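Local atomic coordinates of mannosephosphate isomerase, putative (Archaeoglobus fulgidus, PDB entry 1ZX5), a protein that probably interconverts D-mannose 6-phosphate and D-fructose 6-phosphate as a zinc-dependent type 1 mannose-6-phosphate isomerase. Residues A[122-127]-A[163-168]. Numbering follows the deposited sequence.
Sequences LVFNKG and TPYDTF
Y165 CE1 comes up at the edge of the F124 ring, 3.7 Å from F124 CD1, and the two ring planes stand at 88°. L122 CD1 meets the edge of the Y165 ring, 4.0 Å from Y165 CD1, and lies 3.5 Å from T167 CG2; L122 and Y165 also touch V234 of strand 230-237. V123 turns elsewhere, its CG2 meeting the edge of the F168 ring in plane, 4.0 Å from CE2. Its backbone supplies both cross-segment hydrogen bonds: V123 N to D166 O is nearly straight (171°), whereas Y165 N reaches V123 O at 2.6 Å from above the carbonyl plane. P164 lays CB and CG against F124 O, each at 3.6 Å, and CD against K126 CG. An alanine here would keep CB but lose CG and CD, and would probably open a gap beside F124 O and K126 CG and leave the turn's backbone less restrained. D166 OD2 accepts a hydrogen bond from T163 N, which comes from above the carboxylate plane, at 3.0 Å, while OD1 forms a salt bridge with K222. This type II beta turn, T163 to D166, leads into strand 167-170, antiparallel to 119-123 in a sheet consistent with the cupin fold of type 1 mannose-6-phosphate isomerases.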
loop_
_atom_site.group_PDB
_atom_site.type_symbol
_atom_site.label_atom_id
_atom_site.label_comp_id
_atom_site.label_asym_id
_atom_site.label_seq_id
_atom_site.Cartn_x
_atom_site.Cartn_y
_atom_site.Cartn_z
ATOM N N LEU A 122 -2.409 -1.388 -6.385
ATOM C CA LEU A 122 -2.280 -0.864 -7.735
ATOM C C LEU A 122 -1.044 -1.509 -8.352
ATOM O O LEU A 122 0.079 -1.339 -7.877
ATOM C CB LEU A 122 -2.157 0.664 -7.749
ATOM C CG LEU A 122 -2.047 1.308 -9.144
ATOM C CD1 LEU A 122 -3.385 1.272 -9.920
ATOM C CD2 LEU A 122 -1.506 2.739 -9.037
ATOM N N VAL A 123 -1.279 -2.256 -9.414
ATOM C CA VAL A 123 -0.266 -3.071 -10.060
ATOM C C VAL A 123 0.391 -2.238 -11.170
ATOM O O VAL A 123 -0.262 -1.400 -11.781
ATOM C CB VAL A 123 -0.972 -4.348 -10.606
ATOM C CG1 VAL A 123 -0.193 -5.021 -11.703
ATOM C CG2 VAL A 123 -1.331 -5.315 -9.454
ATOM N N PHE A 124 1.678 -2.462 -11.427
ATOM C CA PHE A 124 2.405 -1.666 -12.415
ATOM C C PHE A 124 2.838 -2.427 -13.650
ATOM O O PHE A 124 3.343 -1.829 -14.585
ATOM C CB PHE A 124 3.624 -0.978 -11.777
ATOM C CG PHE A 124 3.254 0.054 -10.754
ATOM C CD1 PHE A 124 2.516 1.184 -11.120
ATOM C CD2 PHE A 124 3.599 -0.118 -9.428
ATOM C CE1 PHE A 124 2.139 2.134 -10.176
ATOM C CE2 PHE A 124 3.249 0.833 -8.476
ATOM C CZ PHE A 124 2.518 1.967 -8.853
ATOM N N ASN A 125 2.648 -3.740 -13.667
ATOM C CA ASN A 125 3.215 -4.541 -14.741
ATOM C C ASN A 125 2.305 -5.712 -15.082
ATOM O O ASN A 125 1.197 -5.813 -14.560
ATOM C CB ASN A 125 4.642 -5.011 -14.370
ATOM C CG ASN A 125 4.651 -6.097 -13.292
ATOM O OD1 ASN A 125 3.788 -6.129 -12.408
ATOM N ND2 ASN A 125 5.625 -6.999 -13.373
ATOM N N LYS A 126 2.785 -6.589 -15.955
ATOM C CA LYS A 126 2.079 -7.817 -16.269
ATOM C C LYS A 126 2.689 -8.970 -15.478
ATOM O O LYS A 126 3.789 -9.452 -15.768
ATOM C CB LYS A 126 2.038 -8.057 -17.785
ATOM C CG LYS A 126 1.656 -6.753 -18.536
ATOM C CD LYS A 126 0.923 -6.932 -19.874
ATOM C CE LYS A 126 1.865 -7.267 -20.996
ATOM N NZ LYS A 126 1.099 -7.736 -22.206
ATOM N N GLY A 127 1.969 -9.377 -14.443
ATOM C CA GLY A 127 2.438 -10.409 -13.533
ATOM C C GLY A 127 1.233 -11.217 -13.129
ATOM O O GLY A 127 0.221 -11.209 -13.831
ATOM N N THR A 163 -2.503 -6.423 -16.121
ATOM C CA THR A 163 -1.905 -5.403 -16.980
ATOM C C THR A 163 -1.674 -4.205 -16.069
ATOM O O THR A 163 -2.311 -4.119 -15.011
ATOM C CB THR A 163 -2.826 -5.004 -18.170
ATOM O OG1 THR A 163 -4.101 -4.581 -17.671
ATOM C CG2 THR A 163 -3.013 -6.178 -19.149
ATOM N N PRO A 164 -0.754 -3.289 -16.449
ATOM C CA PRO A 164 -0.495 -2.133 -15.599
ATOM C C PRO A 164 -1.777 -1.421 -15.160
ATOM O O PRO A 164 -2.705 -1.229 -15.973
ATOM C CB PRO A 164 0.328 -1.216 -16.509
ATOM C CG PRO A 164 1.052 -2.154 -17.407
ATOM C CD PRO A 164 0.099 -3.286 -17.658
ATOM N N TYR A 165 -1.803 -1.024 -13.890
ATOM C CA TYR A 165 -2.858 -0.206 -13.296
ATOM C C TYR A 165 -4.160 -0.949 -12.977
ATOM O O TYR A 165 -5.136 -0.322 -12.559
ATOM C CB TYR A 165 -3.079 1.119 -14.074
ATOM C CG TYR A 165 -1.784 1.884 -14.217
ATOM C CD1 TYR A 165 -1.148 2.426 -13.092
ATOM C CD2 TYR A 165 -1.157 2.018 -15.468
ATOM C CE1 TYR A 165 0.083 3.104 -13.205
ATOM C CE2 TYR A 165 0.069 2.681 -15.593
ATOM C CZ TYR A 165 0.679 3.221 -14.454
ATOM O OH TYR A 165 1.879 3.886 -14.560
ATOM N N ASP A 166 -4.173 -2.272 -13.161
ATOM C CA ASP A 166 -5.207 -3.096 -12.545
ATOM C C ASP A 166 -5.143 -2.856 -11.052
ATOM O O ASP A 166 -4.053 -2.588 -10.509
ATOM C CB ASP A 166 -4.970 -4.589 -12.801
ATOM C CG ASP A 166 -5.345 -5.005 -14.196
ATOM O OD1 ASP A 166 -5.976 -4.202 -14.929
ATOM O OD2 ASP A 166 -4.998 -6.138 -14.573
ATOM N N THR A 167 -6.303 -2.946 -10.399
ATOM C CA THR A 167 -6.388 -2.799 -8.959
ATOM C C THR A 167 -7.071 -3.994 -8.309
ATOM O O THR A 167 -7.847 -4.722 -8.943
ATOM C CB THR A 167 -7.136 -1.498 -8.519
ATOM O OG1 THR A 167 -8.499 -1.551 -8.939
ATOM C CG2 THR A 167 -6.483 -0.236 -9.072
ATOM N N PHE A 168 -6.761 -4.181 -7.028
ATOM C CA PHE A 168 -7.367 -5.201 -6.196
ATOM C C PHE A 168 -7.690 -4.584 -4.853
ATOM O O PHE A 168 -7.033 -3.629 -4.427
ATOM C CB PHE A 168 -6.409 -6.398 -6.018
ATOM C CG PHE A 168 -6.097 -7.093 -7.302
ATOM C CD1 PHE A 168 -6.922 -8.110 -7.771
ATOM C CD2 PHE A 168 -5.011 -6.699 -8.073
ATOM C CE1 PHE A 168 -6.664 -8.742 -8.985
ATOM C CE2 PHE A 168 -4.744 -7.325 -9.290
ATOM C CZ PHE A 168 -5.575 -8.348 -9.746
#